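PDB 4H6W: N-terminal cyanobactin protease from Planktothrix agardhii NIES-596, which probably acts as a subtilisin-like serine endopeptidase in prenylagaramide maturation, this chain being the N-terminal protease part of a longer protein. Local coordinates for residues L102-L107 against G133-W138; N150-A155 against T173-G178. All coordinates share one frame; numbering follows the deposited sequence.

Interaction 1: L102-L107 against G133-W138; sequences LSQLDL and GEADTW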
loop_
_atom_site.group_PDB
_atom_site.type_symbol
_atom_site.label_atom_id
_atom_site.label_comp_id
_atom_site.label_asym_id
_atom_site.label_seq_id
_atom_site.Cartn_x
_atom_site.Cartn_y
_atom_site.Cartn_z
ATOM N N LEU A 102 6.914 8.669 -13.547
ATOM C CA LEU A 102 5.771 9.327 -12.978
ATOM C C LEU A 102 6.004 10.830 -12.980
ATOM O O LEU A 102 7.016 11.313 -12.463
ATOM C CB LEU A 102 5.633 8.817 -11.543
ATOM C CG LEU A 102 4.614 9.397 -10.581
ATOM C CD1 LEU A 102 3.323 8.612 -10.706
ATOM C CD2 LEU A 102 5.163 9.296 -9.169
ATOM N N SER A 103 5.088 11.568 -13.587
ATOM C CA SER A 103 5.061 13.011 -13.414
ATOM C C SER A 103 4.457 13.317 -12.046
ATOM O O SER A 103 3.438 12.729 -11.651
ATOM C CB SER A 103 4.231 13.667 -14.510
ATOM O OG SER A 103 3.726 14.917 -14.077
ATOM N N GLN A 104 5.087 14.231 -11.318
ATOM C CA GLN A 104 4.539 14.646 -10.040
ATOM C C GLN A 104 3.208 15.362 -10.234
ATOM O O GLN A 104 2.269 15.166 -9.442
ATOM C CB GLN A 104 5.549 15.474 -9.236
ATOM C CG GLN A 104 6.406 14.589 -8.338
ATOM C CD GLN A 104 7.635 15.290 -7.798
ATOM O OE1 GLN A 104 8.745 15.070 -8.291
ATOM N NE2 GLN A 104 7.452 16.136 -6.789
ATOM N N LEU A 105 3.110 16.147 -11.309
ATOM C CA LEU A 105 1.860 16.854 -11.629
ATOM C C LEU A 105 0.699 15.882 -11.831
ATOM O O LEU A 105 -0.350 16.033 -11.206
ATOM C CB LEU A 105 2.025 17.795 -12.835
ATOM C CG LEU A 105 0.749 18.556 -13.243
ATOM C CD1 LEU A 105 0.329 19.600 -12.213
ATOM C CD2 LEU A 105 0.902 19.189 -14.621
ATOM N N ASP A 106 0.900 14.880 -12.679
ATOM C CA ASP A 106 -0.108 13.834 -12.910
ATOM C C ASP A 106 -0.506 13.068 -11.656
ATOM O O ASP A 106 -1.682 12.722 -11.488
ATOM C CB ASP A 106 0.370 12.837 -13.963
ATOM C CG ASP A 106 0.628 13.492 -15.303
ATOM O OD1 ASP A 106 0.108 14.610 -15.525
ATOM O OD2 ASP A 106 1.352 12.896 -16.133
ATOM N N LEU A 107 0.473 12.788 -10.793
ATOM C CA LEU A 107 0.209 12.069 -9.562
ATOM C C LEU A 107 -0.666 12.897 -8.632
ATOM O O LEU A 107 -1.618 12.390 -8.033
ATOM C CB LEU A 107 1.509 11.696 -8.854
ATOM C CG LEU A 107 1.304 11.001 -7.505
ATOM C CD1 LEU A 107 0.509 9.699 -7.671
ATOM C CD2 LEU A 107 2.640 10.775 -6.826
ATOM N N GLY A 133 14.249 14.498 -0.868
ATOM C CA GLY A 133 12.840 14.371 -0.486
ATOM C C GLY A 133 11.973 15.560 -0.845
ATOM O O GLY A 133 10.813 15.611 -0.452
ATOM N N GLU A 134 12.547 16.518 -1.577
ATOM C CA GLU A 134 11.833 17.705 -2.057
ATOM C C GLU A 134 10.764 17.317 -3.079
ATOM O O GLU A 134 10.933 16.350 -3.833
ATOM C CB GLU A 134 12.809 18.742 -2.654
ATOM C CG GLU A 134 13.492 18.368 -3.980
ATOM C CD GLU A 134 14.563 17.273 -3.868
ATOM O OE1 GLU A 134 14.989 16.931 -2.739
ATOM O OE2 GLU A 134 14.986 16.741 -4.926
ATOM N N ALA A 135 9.671 18.078 -3.097
ATOM C CA ALA A 135 8.549 17.792 -3.974
ATOM C C ALA A 135 7.938 19.039 -4.599
ATOM O O ALA A 135 7.822 20.087 -3.949
ATOM C CB ALA A 135 7.483 17.001 -3.229
ATOM N N ASP A 136 7.574 18.900 -5.871
ATOM C CA ASP A 136 6.638 19.770 -6.580
ATOM C C ASP A 136 5.516 20.237 -5.652
ATOM O O ASP A 136 4.904 19.425 -4.960
ATOM C CB ASP A 136 6.052 18.961 -7.738
ATOM C CG ASP A 136 5.206 19.790 -8.688
ATOM O OD1 ASP A 136 4.293 20.525 -8.235
ATOM O OD2 ASP A 136 5.435 19.667 -9.912
ATOM N N THR A 137 5.228 21.534 -5.635
ATOM C CA THR A 137 4.265 22.045 -4.661
ATOM C C THR A 137 2.837 21.516 -4.856
ATOM O O THR A 137 2.069 21.453 -3.889
ATOM C CB THR A 137 4.291 23.597 -4.495
ATOM O OG1 THR A 137 3.308 24.219 -5.334
ATOM C CG2 THR A 137 5.659 24.161 -4.786
ATOM N N TRP A 138 2.483 21.132 -6.086
ATOM C CA TRP A 138 1.162 20.551 -6.341
ATOM C C TRP A 138 1.027 19.165 -5.710
ATOM O O TRP A 138 -0.048 18.785 -5.237
ATOM C CB TRP A 138 0.799 20.533 -7.833
ATOM C CG TRP A 138 0.338 21.880 -8.324
ATOM C CD1 TRP A 138 0.959 22.680 -9.253
ATOM C CD2 TRP A 138 -0.821 22.608 -7.883
ATOM N NE1 TRP A 138 0.249 23.847 -9.422
ATOM C CE2 TRP A 138 -0.845 23.831 -8.597
ATOM C CE3 TRP A 138 -1.844 22.343 -6.960
ATOM C CZ2 TRP A 138 -1.851 24.785 -8.417
ATOM C CZ3 TRP A 138 -2.845 23.291 -6.781
ATOM C CH2 TRP A 138 -2.840 24.499 -7.507
#

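Interaction 2: N150-A155 against T173-G178; sequences NVLLIA and TVLAVG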
loop_
_atom_site.group_PDB
_atom_site.type_symbol
_atom_site.label_atom_id
_atom_site.label_comp_id
_atom_site.label_asym_id
_atom_site.label_seq_id
_atom_site.Cartn_x
_atom_site.Cartn_y
_atom_site.Cartn_z
ATOM N N ASN A 150 -8.951 13.346 5.859
ATOM C CA ASN A 150 -8.628 12.077 6.515
ATOM C C ASN A 150 -8.542 10.892 5.546
ATOM O O ASN A 150 -9.201 9.864 5.741
ATOM C CB ASN A 150 -9.605 11.777 7.655
ATOM C CG ASN A 150 -9.036 10.798 8.663
ATOM O OD1 ASN A 150 -7.941 10.241 8.470
ATOM N ND2 ASN A 150 -9.778 10.565 9.747
ATOM N N VAL A 151 -7.740 11.057 4.495
ATOM C CA VAL A 151 -7.422 9.976 3.559
ATOM C C VAL A 151 -5.978 9.583 3.807
ATOM O O VAL A 151 -5.114 10.449 3.869
ATOM C CB VAL A 151 -7.566 10.432 2.091
ATOM C CG1 VAL A 151 -7.199 9.317 1.129
ATOM C CG2 VAL A 151 -8.973 10.931 1.825
ATOM N N LEU A 152 -5.724 8.280 3.956
ATOM C CA LEU A 152 -4.353 7.770 4.147
ATOM C C LEU A 152 -3.639 7.415 2.839
ATOM O O LEU A 152 -4.085 6.544 2.096
ATOM C CB LEU A 152 -4.360 6.549 5.062
ATOM C CG LEU A 152 -3.026 5.851 5.365
ATOM C CD1 LEU A 152 -2.002 6.787 6.019
ATOM C CD2 LEU A 152 -3.318 4.638 6.239
ATOM N N LEU A 153 -2.534 8.095 2.564
ATOM C CA LEU A 153 -1.720 7.781 1.398
ATOM C C LEU A 153 -0.563 6.872 1.814
ATOM O O LEU A 153 0.175 7.185 2.761
ATOM C CB LEU A 153 -1.200 9.056 0.723
ATOM C CG LEU A 153 -0.749 8.778 -0.715
ATOM C CD1 LEU A 153 -1.244 9.835 -1.680
ATOM C CD2 LEU A 153 0.751 8.590 -0.808
ATOM N N ILE A 154 -0.414 5.761 1.092
ATOM C CA ILE A 154 0.548 4.710 1.414
ATOM C C ILE A 154 1.414 4.489 0.180
ATOM O O ILE A 154 0.907 4.170 -0.895
ATOM C CB ILE A 154 -0.188 3.396 1.795
ATOM C CG1 ILE A 154 -1.151 3.653 2.969
ATOM C CG2 ILE A 154 0.787 2.260 2.111
ATOM C CD1 ILE A 154 -1.964 2.439 3.380
ATOM N N ALA A 155 2.720 4.656 0.320
ATOM C CA ALA A 155 3.577 4.623 -0.848
ATOM C C ALA A 155 4.852 3.835 -0.633
ATOM O O ALA A 155 5.406 3.808 0.491
ATOM C CB ALA A 155 3.906 6.035 -1.289
ATOM N N THR A 173 3.089 12.909 6.744
ATOM C CA THR A 173 1.745 12.311 6.859
ATOM C C THR A 173 1.510 11.097 5.931
ATOM O O THR A 173 0.471 10.427 6.006
ATOM C CB THR A 173 0.591 13.352 6.759
ATOM O OG1 THR A 173 0.388 13.724 5.388
ATOM C CG2 THR A 173 0.877 14.601 7.625
ATOM N N VAL A 174 2.485 10.806 5.075
ATOM C CA VAL A 174 2.416 9.618 4.237
ATOM C C VAL A 174 2.899 8.401 5.013
ATOM O O VAL A 174 3.797 8.509 5.874
ATOM C CB VAL A 174 3.248 9.803 2.957
ATOM C CG1 VAL A 174 3.311 8.508 2.152
ATOM C CG2 VAL A 174 2.650 10.938 2.131
ATOM N N LEU A 175 2.294 7.246 4.733
ATOM C CA LEU A 175 2.816 5.994 5.272
ATOM C C LEU A 175 3.736 5.353 4.223
ATOM O O LEU A 175 3.308 5.015 3.109
ATOM C CB LEU A 175 1.682 5.063 5.706
ATOM C CG LEU A 175 2.010 3.656 6.239
ATOM C CD1 LEU A 175 3.031 3.708 7.352
ATOM C CD2 LEU A 175 0.766 2.935 6.736
ATOM N N ALA A 176 5.012 5.226 4.574
ATOM C CA ALA A 176 6.012 4.677 3.664
ATOM C C ALA A 176 6.159 3.180 3.925
ATOM O O ALA A 176 6.031 2.742 5.065
ATOM C CB ALA A 176 7.342 5.391 3.856
ATOM N N VAL A 177 6.426 2.401 2.878
ATOM C CA VAL A 177 6.505 0.943 3.016
ATOM C C VAL A 177 7.700 0.342 2.272
ATOM O O VAL A 177 7.793 0.448 1.038
ATOM C CB VAL A 177 5.206 0.249 2.541
ATOM C CG1 VAL A 177 5.346 -1.267 2.646
ATOM C CG2 VAL A 177 4.018 0.740 3.353
ATOM N N GLY A 178 8.612 -0.274 3.033
ATOM C CA GLY A 178 9.742 -1.003 2.463
ATOM C C GLY A 178 9.451 -2.497 2.405
ATOM O O GLY A 178 8.367 -2.957 2.824
HETATM O O HOH W 1 -1.428 10.457 3.921
#

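Interaction 1: L102-L107 against G133-W138
Gln-104 and Asp-136 run past one another, each heading where the other comes from, and their closest aliphatic approach is from Gln-104 CB to Asp-136 CB at 3.8 Å. The long chain of Gln-104, stretched out past CG, carries its amide end to the backbone of Ala-135 and Asp-136; amide and carboxylate planes stand 64° apart. Beside this pair Leu-105 CD1 meets Trp-138 CD1 at 4.3 Å, an oblique and marginal apolar touch at the surface.

Behind these contacts are two helix starts. Asp-136 is the N-cap of helix 137-148: with CG anti to the backbone N (chi1 -172°), its OD1 uses the anti lone pair to accept from Trp-138 N, two residues on, at 2.9 Å. Ser-103 is the N-cap of helix 104-116, but its OG takes the amide three residues on, Asp-106 N, at 3.2 Å in an almost straight bond. Short acceptors such as Ser and Asp suit these places because they can fold back on amides that the first helical turn leaves without carbonyl partners. Further out, Gln-104 and Ala-135 both rest on Val-167, and Gln-104 also reaches Leu-139.

Asp-136 OD2 lies 4.4 Å from Leu-105 N, so the carboxylate sits near the amino ends of both helices. Their positive ends would be expected to favour its charged form, adding a modest electrostatic attraction to a small surface contact in which Leu-105 and Trp-138 are exposed.

Interaction 2: N150-A155 against T173-G178
Ile-154 and Leu-175 run abreast, with Ile-154 CG1 4.2 Å from Leu-175 CB. Ile-154 has CG1 anti to its carbonyl carbon (chi1 -57°), which leaves CG2 anti to the backbone N. This second branch meets CG2 of Val-177 at 3.8 Å, the two side chains crossing at a slant. Leu-152 completes the row, reaching across with CD1 to Leu-175 CB at 4.1 Å. These branched residues suit a sheet face that is roofed by helices: Ile-154, Leu-175 and Val-177 pack on helix 223-243, and Leu-152 and Leu-175 on helix 250-259.

On the reverse face Leu-153 and Val-174 also run alongside each other, CD2 of Leu-153 to CG1 of Val-174 at 3.9 Å, beneath Ile-143 of helix 137-148. Farther along, Ala-155 CB sits beside Val-174 CG1, where a single methyl is enough to continue the apolar face of Leu-153 and Val-174.

The backbones set this alignment. Leu-175 grips strand 152-156 from both its polar atoms: its N donates to Leu-153 O (2.9 Å) and its O accepts from Ala-155 N (2.9 Å). A third bond, Val-177 N to Ala-155 O at 3.0 Å, continues the ladder. Before the strands close up, a water bridges Leu-153 N and Thr-173 O.

The strand directions differ by 24°, the twist expected of neighbouring parallel strands. They belong to the central parallel sheet of the subtilase fold, layered between helices; the side chain of Val-177 lies about 10 Å from that of Ser-224, the predicted charge-relay serine.

In the fold
The two contacts follow one another along the chain and share a connection: helix 137-148, whose start takes part in interaction 1, leads into strand 152-156 of interaction 2. Their centres are 15 Å apart and they do not touch. Interaction 1 is a surface contact, 19 Å from the centre of the chain, where two helix starts meet through mixed polar and aliphatic groups. Interaction 2 is buried in the central sheet, joined by backbone hydrogen bonds, a bridging water and mostly apolar side chains. Helix 137-148 also covers one face of that sheet through Ile-143. Side chains of interaction 2 lie about 10 Å from those of the predicted charge-relay residues Asp-29 and Ser-224; interaction 1 is away from the annotated sites.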